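Local coordinates for cell division control protein 4 (Saccharomyces cerevisiae, PDB 3V7D), which serves as the substrate-recognition subunit of an SCF E3 ubiquitin ligase, binding phosphorylated proteins such as the CDK inhibitor SIC1 for ubiquitination and degradation, at residues Val185-Ile190 and Cys194-Phe199; Tyr170-Ile175 and Pro235-Val240; Leu251-His254 and Glu258-Tyr261. The protein carries 1 engineered substitution. One frame throughout, in Å; residues are numbered along the deposited sequence.

Contact 1. Residues Val185-Ile190 and Cys194-Phe199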
loop_
_atom_site.group_PDB
_atom_site.type_symbol
_atom_site.label_atom_id
_atom_site.label_comp_id
_atom_site.label_asym_id
_atom_site.label_seq_id
_atom_site.Cartn_x
_atom_site.Cartn_y
_atom_site.Cartn_z
ATOM N N VAL B 185 -28.381 3.529 -16.005
ATOM C CA VAL B 185 -27.457 3.691 -14.897
ATOM C C VAL B 185 -28.306 3.832 -13.641
ATOM O O VAL B 185 -29.190 4.687 -13.578
ATOM C CB VAL B 185 -26.591 4.947 -15.068
ATOM C CG1 VAL B 185 -25.646 5.102 -13.893
ATOM C CG2 VAL B 185 -25.818 4.888 -16.381
ATOM N N ARG B 186 -28.057 2.986 -12.649
ATOM C CA ARG B 186 -28.884 2.987 -11.449
ATOM C C ARG B 186 -28.103 3.303 -10.177
ATOM O O ARG B 186 -26.986 2.822 -9.979
ATOM C CB ARG B 186 -29.617 1.655 -11.303
ATOM C CG ARG B 186 -30.900 1.558 -12.116
ATOM C CD ARG B 186 -31.543 0.194 -11.935
ATOM N NE ARG B 186 -32.927 0.153 -12.399
ATOM C CZ ARG B 186 -33.286 -0.070 -13.659
ATOM N NH1 ARG B 186 -32.362 -0.262 -14.590
ATOM N NH2 ARG B 186 -34.569 -0.095 -13.989
ATOM N N VAL B 187 -28.704 4.124 -9.324
ATOM C CA VAL B 187 -28.135 4.452 -8.025
ATOM C C VAL B 187 -28.926 3.706 -6.958
ATOM O O VAL B 187 -30.155 3.709 -6.982
ATOM C CB VAL B 187 -28.215 5.963 -7.744
ATOM C CG1 VAL B 187 -27.611 6.289 -6.383
ATOM C CG2 VAL B 187 -27.521 6.748 -8.849
ATOM N N TRP B 188 -28.222 3.065 -6.031
ATOM C CA TRP B 188 -28.877 2.258 -5.011
ATOM C C TRP B 188 -28.485 2.698 -3.606
ATOM O O TRP B 188 -27.372 3.175 -3.378
ATOM C CB TRP B 188 -28.515 0.780 -5.182
ATOM C CG TRP B 188 -28.699 0.239 -6.569
ATOM C CD1 TRP B 188 -27.887 0.450 -7.643
ATOM C CD2 TRP B 188 -29.745 -0.630 -7.021
ATOM N NE1 TRP B 188 -28.368 -0.222 -8.740
ATOM C CE2 TRP B 188 -29.509 -0.894 -8.384
ATOM C CE3 TRP B 188 -30.864 -1.204 -6.408
ATOM C CZ2 TRP B 188 -30.346 -1.706 -9.144
ATOM C CZ3 TRP B 188 -31.695 -2.010 -7.166
ATOM C CH2 TRP B 188 -31.431 -2.255 -8.518
ATOM N N ASP B 189 -29.409 2.530 -2.667
ATOM C CA ASP B 189 -29.118 2.731 -1.256
ATOM C C ASP B 189 -29.269 1.388 -0.552
ATOM O O ASP B 189 -30.379 0.868 -0.425
ATOM C CB ASP B 189 -30.073 3.764 -0.649
ATOM C CG ASP B 189 -29.719 4.127 0.790
ATOM O OD1 ASP B 189 -29.489 3.217 1.617
ATOM O OD2 ASP B 189 -29.671 5.335 1.097
ATOM N N ILE B 190 -28.152 0.833 -0.094
ATOM C CA ILE B 190 -28.159 -0.469 0.572
ATOM C C ILE B 190 -29.019 -0.465 1.836
ATOM O O ILE B 190 -29.779 -1.400 2.087
ATOM C CB ILE B 190 -26.730 -0.929 0.920
ATOM C CG1 ILE B 190 -25.946 -1.219 -0.357
ATOM C CG2 ILE B 190 -26.758 -2.175 1.789
ATOM C CD1 ILE B 190 -24.517 -1.658 -0.116
ATOM N N CYS B 194 -33.134 -0.450 -1.729
ATOM C CA CYS B 194 -33.847 -0.139 -2.963
ATOM C C CYS B 194 -33.031 0.705 -3.928
ATOM O O CYS B 194 -31.982 1.243 -3.575
ATOM C CB CYS B 194 -35.158 0.587 -2.650
ATOM S SG CYS B 194 -34.937 2.300 -2.097
ATOM N N CYS B 195 -33.529 0.812 -5.154
ATOM C CA CYS B 195 -32.976 1.737 -6.132
ATOM C C CYS B 195 -33.564 3.124 -5.894
ATOM O O CYS B 195 -34.772 3.267 -5.706
ATOM C CB CYS B 195 -33.304 1.272 -7.549
ATOM S SG CYS B 195 -32.729 2.397 -8.837
ATOM N N THR B 196 -32.714 4.146 -5.894
ATOM C CA THR B 196 -33.188 5.508 -5.672
ATOM C C THR B 196 -33.297 6.309 -6.969
ATOM O O THR B 196 -34.139 7.199 -7.086
ATOM C CB THR B 196 -32.306 6.273 -4.662
ATOM O OG1 THR B 196 -30.937 6.232 -5.086
ATOM C CG2 THR B 196 -32.426 5.661 -3.277
ATOM N N HIS B 197 -32.444 5.994 -7.939
ATOM C CA HIS B 197 -32.440 6.710 -9.212
ATOM C C HIS B 197 -32.184 5.780 -10.395
ATOM O O HIS B 197 -31.330 4.895 -10.328
ATOM C CB HIS B 197 -31.377 7.818 -9.208
ATOM C CG HIS B 197 -31.531 8.809 -8.095
ATOM N ND1 HIS B 197 -31.185 8.524 -6.791
ATOM C CD2 HIS B 197 -31.986 10.084 -8.092
ATOM C CE1 HIS B 197 -31.427 9.578 -6.032
ATOM N NE2 HIS B 197 -31.911 10.539 -6.799
ATOM N N VAL B 198 -32.927 5.988 -11.477
ATOM C CA VAL B 198 -32.649 5.310 -12.737
ATOM C C VAL B 198 -32.365 6.346 -13.822
ATOM O O VAL B 198 -33.262 7.082 -14.233
ATOM C CB VAL B 198 -33.823 4.423 -13.183
ATOM C CG1 VAL B 198 -33.492 3.734 -14.499
ATOM C CG2 VAL B 198 -34.160 3.401 -12.110
ATOM N N PHE B 199 -31.116 6.406 -14.276
ATOM C CA PHE B 199 -30.720 7.367 -15.303
ATOM C C PHE B 199 -30.680 6.724 -16.685
ATOM O O PHE B 199 -29.874 5.828 -16.944
ATOM C CB PHE B 199 -29.348 7.972 -14.990
ATOM C CG PHE B 199 -29.302 8.764 -13.714
ATOM C CD1 PHE B 199 -30.463 9.255 -13.139
ATOM C CD2 PHE B 199 -28.089 9.020 -13.092
ATOM C CE1 PHE B 199 -30.416 9.985 -11.965
ATOM C CE2 PHE B 199 -28.035 9.748 -11.919
ATOM C CZ PHE B 199 -29.201 10.233 -11.355
#
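Trp188 and Cys195 meet on one face of an antiparallel hairpin formed by strands 185-189 and 194-199. CB of Cys195 sits over the six-membered ring of Trp188, 3.8 Å from its centroid, in a CH-pi contact. With SG anti to the backbone N (chi1 177°), the sulfur of Cys195 stays near the ring in a sulfur-aromatic contact, 4.5 Å from the same centroid. SG also reaches 3.8 Å from CG of Arg186. On the same face, Arg186 and Val198 run side by side. CG2 of Val198 touches NE of Arg186 at 3.5 Å, and CG1 lies over the centre of the flat guanidinium group. The far end of Arg186 forms a salt bridge with Asp182, and NE1 of Trp188 is hydrogen-bonded to Ser178.

The other face includes Val185, Val187, His197 and Phe199. Val187 and His197 point the same way, with their CB atoms 3.9 Å apart. A classic beta bulge lies here, because Thr196 and His197 both face Val187. The carbonyl O of Val187 accepts a bond of 2.8 Å from N of Thr196 and a weak one of 3.4 Å from N of His197. OG1 of Thr196 is bonded to ND1 of His197 at 2.9 Å, which helps to fix the imidazole.

The hairpin leads from the third to the fourth strand of a WD40 propeller blade. Alternate backbone groups pair across the hairpin, and the others bond to the neighbouring strands 175-180 and 251-253. The bulge shifts the register by one residue, which keeps Cys195 on the Trp188 face while its neighbours stay bonded.

Contact 2. Residues Tyr170-Ile175 and Pro235-Val240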
loop_
_atom_site.group_PDB
_atom_site.type_symbol
_atom_site.label_atom_id
_atom_site.label_comp_id
_atom_site.label_asym_id
_atom_site.label_seq_id
_atom_site.Cartn_x
_atom_site.Cartn_y
_atom_site.Cartn_z
ATOM N N TYR B 170 -19.008 1.162 -5.773
ATOM C CA TYR B 170 -19.437 1.595 -4.455
ATOM C C TYR B 170 -18.982 3.032 -4.226
ATOM O O TYR B 170 -17.851 3.391 -4.545
ATOM C CB TYR B 170 -18.859 0.672 -3.383
ATOM C CG TYR B 170 -19.302 1.016 -1.984
ATOM C CD1 TYR B 170 -20.479 0.501 -1.466
ATOM C CD2 TYR B 170 -18.543 1.855 -1.179
ATOM C CE1 TYR B 170 -20.893 0.814 -0.188
ATOM C CE2 TYR B 170 -18.948 2.173 0.101
ATOM C CZ TYR B 170 -20.124 1.648 0.591
ATOM O OH TYR B 170 -20.535 1.958 1.866
ATOM N N ALA B 171 -19.870 3.857 -3.682
ATOM C CA ALA B 171 -19.541 5.255 -3.430
ATOM C C ALA B 171 -19.128 5.479 -1.977
ATOM O O ALA B 171 -17.939 5.577 -1.662
ATOM C CB ALA B 171 -20.714 6.152 -3.800
ATOM N N HIS B 172 -20.124 5.548 -1.099
ATOM C CA HIS B 172 -19.917 5.798 0.322
ATOM C C HIS B 172 -21.263 5.674 1.014
ATOM O O HIS B 172 -22.304 5.882 0.390
ATOM C CB HIS B 172 -19.378 7.209 0.547
ATOM C CG HIS B 172 -20.342 8.286 0.156
ATOM N ND1 HIS B 172 -20.460 8.748 -1.138
ATOM C CD2 HIS B 172 -21.246 8.981 0.887
ATOM C CE1 HIS B 172 -21.388 9.687 -1.185
ATOM N NE2 HIS B 172 -21.881 9.848 0.029
ATOM N N GLY B 173 -21.244 5.339 2.299
ATOM C CA GLY B 173 -22.460 5.295 3.092
ATOM C C GLY B 173 -23.537 4.375 2.548
ATOM O O GLY B 173 -24.721 4.693 2.611
ATOM N N GLY B 174 -23.125 3.232 2.008
ATOM C CA GLY B 174 -24.067 2.252 1.504
ATOM C C GLY B 174 -24.716 2.629 0.187
ATOM O O GLY B 174 -25.734 2.056 -0.195
ATOM N N ILE B 175 -24.128 3.594 -0.511
ATOM C CA ILE B 175 -24.634 4.016 -1.812
ATOM C C ILE B 175 -23.792 3.375 -2.908
ATOM O O ILE B 175 -22.565 3.351 -2.815
ATOM C CB ILE B 175 -24.571 5.552 -1.970
ATOM C CG1 ILE B 175 -25.350 6.245 -0.851
ATOM C CG2 ILE B 175 -25.093 5.979 -3.335
ATOM C CD1 ILE B 175 -26.849 6.032 -0.922
ATOM N N PRO B 235 -26.376 11.849 -6.752
ATOM C CA PRO B 235 -27.385 12.448 -5.868
ATOM C C PRO B 235 -27.009 12.368 -4.388
ATOM O O PRO B 235 -26.445 11.368 -3.938
ATOM C CB PRO B 235 -28.630 11.604 -6.146
ATOM C CG PRO B 235 -28.431 11.093 -7.535
ATOM C CD PRO B 235 -26.959 10.837 -7.648
ATOM N N LYS B 236 -27.325 13.426 -3.646
ATOM C CA LYS B 236 -27.032 13.499 -2.217
ATOM C C LYS B 236 -28.084 12.773 -1.380
ATOM O O LYS B 236 -29.191 12.510 -1.852
ATOM C CB LYS B 236 -26.912 14.960 -1.769
ATOM C CG LYS B 236 -27.426 15.984 -2.782
ATOM C CD LYS B 236 -28.951 16.069 -2.804
ATOM C CE LYS B 236 -29.436 17.038 -3.875
ATOM N NZ LYS B 236 -28.989 16.624 -5.236
ATOM N N GLU B 237 -27.730 12.449 -0.138
ATOM C CA GLU B 237 -28.638 11.740 0.765
ATOM C C GLU B 237 -29.726 12.656 1.329
ATOM O O GLU B 237 -29.556 13.874 1.391
ATOM C CB GLU B 237 -27.862 11.067 1.903
ATOM C CG GLU B 237 -26.912 9.961 1.456
ATOM C CD GLU B 237 -25.475 10.434 1.321
ATOM O OE1 GLU B 237 -25.211 11.632 1.561
ATOM O OE2 GLU B 237 -24.606 9.605 0.979
ATOM N N SER B 238 -30.839 12.058 1.749
ATOM C CA SER B 238 -32.010 12.820 2.180
ATOM C C SER B 238 -32.140 12.941 3.701
ATOM O O SER B 238 -31.525 12.184 4.452
ATOM C CB SER B 238 -33.286 12.207 1.594
ATOM O OG SER B 238 -33.416 10.842 1.954
ATOM N N SER B 239 -32.954 13.899 4.141
ATOM C CA SER B 239 -33.187 14.128 5.565
ATOM C C SER B 239 -34.676 14.275 5.894
ATOM O O SER B 239 -35.531 14.145 5.016
ATOM C CB SER B 239 -32.420 15.363 6.042
ATOM O OG SER B 239 -31.021 15.181 5.904
ATOM N N VAL B 240 -34.975 14.548 7.162
ATOM C CA VAL B 240 -36.356 14.700 7.624
ATOM C C VAL B 240 -36.493 15.804 8.677
ATOM O O VAL B 240 -37.408 16.631 8.619
ATOM C CB VAL B 240 -36.920 13.366 8.183
ATOM C CG1 VAL B 240 -35.853 12.609 8.956
ATOM C CG2 VAL B 240 -38.162 13.605 9.043
#
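Two loops meet here without any strand pairing: a type I' beta turn from His172 to Ile175 faces an extended run through Glu237, and the nearest CA atoms, those of Ile175 and Glu237, are 9.1 Å apart. Side chains therefore bridge the gap. His172 and Glu237 reach for each other from opposite directions. NE2 of His172 lies 2.9 Å from OE2 of Glu237. The bond is weak, since the N-H...O angle is only 117°. The imidazole and carboxylate planes stand 82° apart. The chain of Glu237 is bent at chi2 (98°), and this turns its carboxylate toward the turn. The same OE2 also rests 3.9 Å from CG1 of Ile175, whose side chain packs on Val187 and Asp189 of the next strand.

Within the turn, N of Ile175 is bonded to O of His172 at 3.1 Å. N of Gly174 donates to OH of Tyr170 at 2.9 Å, and that hydroxyl is also bonded to Asp132. Gly173 and Gly174 both have positive phi, as the two central positions of a type I' turn require.

The turn joins two strands of a WD40 blade, and the facing run belongs to the long loop after strand 229-233. Glu237 meets the turn through one weak bond and also touches a crystal neighbour, so its pose may partly reflect the lattice. Glu237 may favour a protonated imidazole and nearby Lys218 oppose it, so the charge state stays open.

Contact 3. Residues Leu251-His254 and Glu258-Tyr261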
loop_
_atom_site.group_PDB
_atom_site.type_symbol
_atom_site.label_atom_id
_atom_site.label_comp_id
_atom_site.label_asym_id
_atom_site.label_seq_id
_atom_site.Cartn_x
_atom_site.Cartn_y
_atom_site.Cartn_z
ATOM N N LEU B 251 -36.583 7.170 -8.408
ATOM C CA LEU B 251 -36.761 8.369 -9.212
ATOM C C LEU B 251 -36.267 8.080 -10.619
ATOM O O LEU B 251 -35.061 8.010 -10.859
ATOM C CB LEU B 251 -35.976 9.538 -8.620
ATOM C CG LEU B 251 -36.672 10.434 -7.595
ATOM C CD1 LEU B 251 -37.111 9.648 -6.372
ATOM C CD2 LEU B 251 -35.761 11.585 -7.196
ATOM N N VAL B 252 -37.197 7.899 -11.547
ATOM C CA VAL B 252 -36.842 7.561 -12.919
ATOM C C VAL B 252 -36.701 8.816 -13.780
ATOM O O VAL B 252 -37.554 9.701 -13.744
ATOM C CB VAL B 252 -37.884 6.612 -13.545
ATOM C CG1 VAL B 252 -37.430 6.149 -14.922
ATOM C CG2 VAL B 252 -38.133 5.417 -12.628
ATOM N N PHE B 253 -35.614 8.886 -14.546
ATOM C CA PHE B 253 -35.373 10.011 -15.448
ATOM C C PHE B 253 -35.220 9.531 -16.886
ATOM O O PHE B 253 -34.128 9.150 -17.311
ATOM C CB PHE B 253 -34.128 10.788 -15.021
ATOM C CG PHE B 253 -34.263 11.458 -13.686
ATOM C CD1 PHE B 253 -34.007 10.761 -12.518
ATOM C CD2 PHE B 253 -34.650 12.784 -13.600
ATOM C CE1 PHE B 253 -34.132 11.374 -11.285
ATOM C CE2 PHE B 253 -34.778 13.403 -12.371
ATOM C CZ PHE B 253 -34.515 12.695 -11.211
ATOM N N HIS B 254 -36.320 9.566 -17.630
ATOM C CA HIS B 254 -36.358 9.050 -18.993
ATOM C C HIS B 254 -35.586 9.913 -19.987
ATOM O O HIS B 254 -35.182 9.427 -21.044
ATOM C CB HIS B 254 -37.811 8.897 -19.467
ATOM C CG HIS B 254 -38.629 7.964 -18.630
ATOM N ND1 HIS B 254 -38.614 6.596 -18.807
ATOM C CD2 HIS B 254 -39.494 8.200 -17.614
ATOM C CE1 HIS B 254 -39.427 6.030 -17.934
ATOM N NE2 HIS B 254 -39.975 6.982 -17.198
ATOM N N GLU B 258 -33.865 16.682 -19.125
ATOM C CA GLU B 258 -34.797 16.940 -18.044
ATOM C C GLU B 258 -34.351 16.192 -16.791
ATOM O O GLU B 258 -35.139 15.948 -15.878
ATOM C CB GLU B 258 -36.206 16.536 -18.473
ATOM C CG GLU B 258 -36.682 17.301 -19.712
ATOM C CD GLU B 258 -37.907 16.689 -20.368
ATOM O OE1 GLU B 258 -38.778 16.161 -19.645
ATOM O OE2 GLU B 258 -37.995 16.743 -21.614
ATOM N N ASN B 259 -33.071 15.831 -16.771
ATOM C CA ASN B 259 -32.442 15.186 -15.626
ATOM C C ASN B 259 -31.441 16.150 -15.000
ATOM O O ASN B 259 -30.385 16.411 -15.574
ATOM C CB ASN B 259 -31.729 13.911 -16.084
ATOM C CG ASN B 259 -31.141 13.110 -14.935
ATOM O OD1 ASN B 259 -31.004 13.597 -13.813
ATOM N ND2 ASN B 259 -30.777 11.866 -15.222
ATOM N N PRO B 260 -31.766 16.682 -13.811
ATOM C CA PRO B 260 -30.899 17.664 -13.149
ATOM C C PRO B 260 -29.573 17.054 -12.693
ATOM O O PRO B 260 -28.661 17.785 -12.305
ATOM C CB PRO B 260 -31.730 18.113 -11.945
ATOM C CG PRO B 260 -32.653 16.977 -11.678
ATOM C CD PRO B 260 -32.963 16.368 -13.012
ATOM N N TYR B 261 -29.469 15.731 -12.745
ATOM C CA TYR B 261 -28.227 15.055 -12.393
ATOM C C TYR B 261 -27.402 14.749 -13.636
ATOM O O TYR B 261 -26.299 14.218 -13.540
ATOM C CB TYR B 261 -28.509 13.771 -11.609
ATOM C CG TYR B 261 -29.296 13.992 -10.341
ATOM C CD1 TYR B 261 -28.727 14.641 -9.252
ATOM C CD2 TYR B 261 -30.608 13.552 -10.227
ATOM C CE1 TYR B 261 -29.445 14.847 -8.085
ATOM C CE2 TYR B 261 -31.335 13.754 -9.066
ATOM C CZ TYR B 261 -30.749 14.401 -7.999
ATOM O OH TYR B 261 -31.468 14.603 -6.843
#
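Phe253 packs against Asn259, Pro260 and Tyr261, where an edge strand of a WD40 propeller blade meets an Asx turn. Strand 251-253 runs parallel to strand 194-199 and adds a fifth strand to that blade. The chain then turns back through 258-261.

The tight part is built round the Phe253 ring. The amide of Asn259 is stacked on one face, with its plane only 12° from that of the ring. ND2 of Asn259 comes to 3.5 Å from CB of Phe253, while OD1 lies over the rim of the ring. Asn259 holds its amide here with CG trans to the backbone N (chi1 -175°). CD of Pro260 touches CE2 of Phe253 at 3.5 Å. Tyr261 makes an offset edge-to-face pair with Phe253. It turns its edge toward the Phe253 face, with ring planes at 87° and centroids 5.9 Å apart. Tyr261 also meets the ring of His197, with the planes nearly perpendicular.

The outer side is looser. Glu258 is exposed and contributes chiefly its carbonyl O, which lies 3.9 Å from CD2 at the edge of the Phe253 ring. Its carboxylate extends away from the aromatic group. Pro260 is exposed too, although its CD helps to close the packing.

The contact across the two segments is thus made by packing, and the turn supplies its own polar bond: N of Tyr261 donates to OD1 of Asn259 at 2.8 Å, from above the amide plane.

How the contacts relate
From the N terminus, the chain first passes 170-175, the turn before strand 175-180. It then forms contact 1, a hairpin closed over three residues. After the next blade's first three strands it reaches 235-240, where contact 2 closes a loop of 59 residues around contact 1. Residues 241-246 are not modelled. Contact 3 follows in series and closes a short loop of its own. Contacts 1 and 3 share a sheet: N of Leu251 lies 2.8 Å from O of Thr196, a probable hydrogen bond. Pro235 packs on both His197 and Tyr261. Contact 1 joins the sheet's third and fourth strands, contact 2 links its 170-175 turn to the long loop, and contact 3 folds the chain back after strand 251-253.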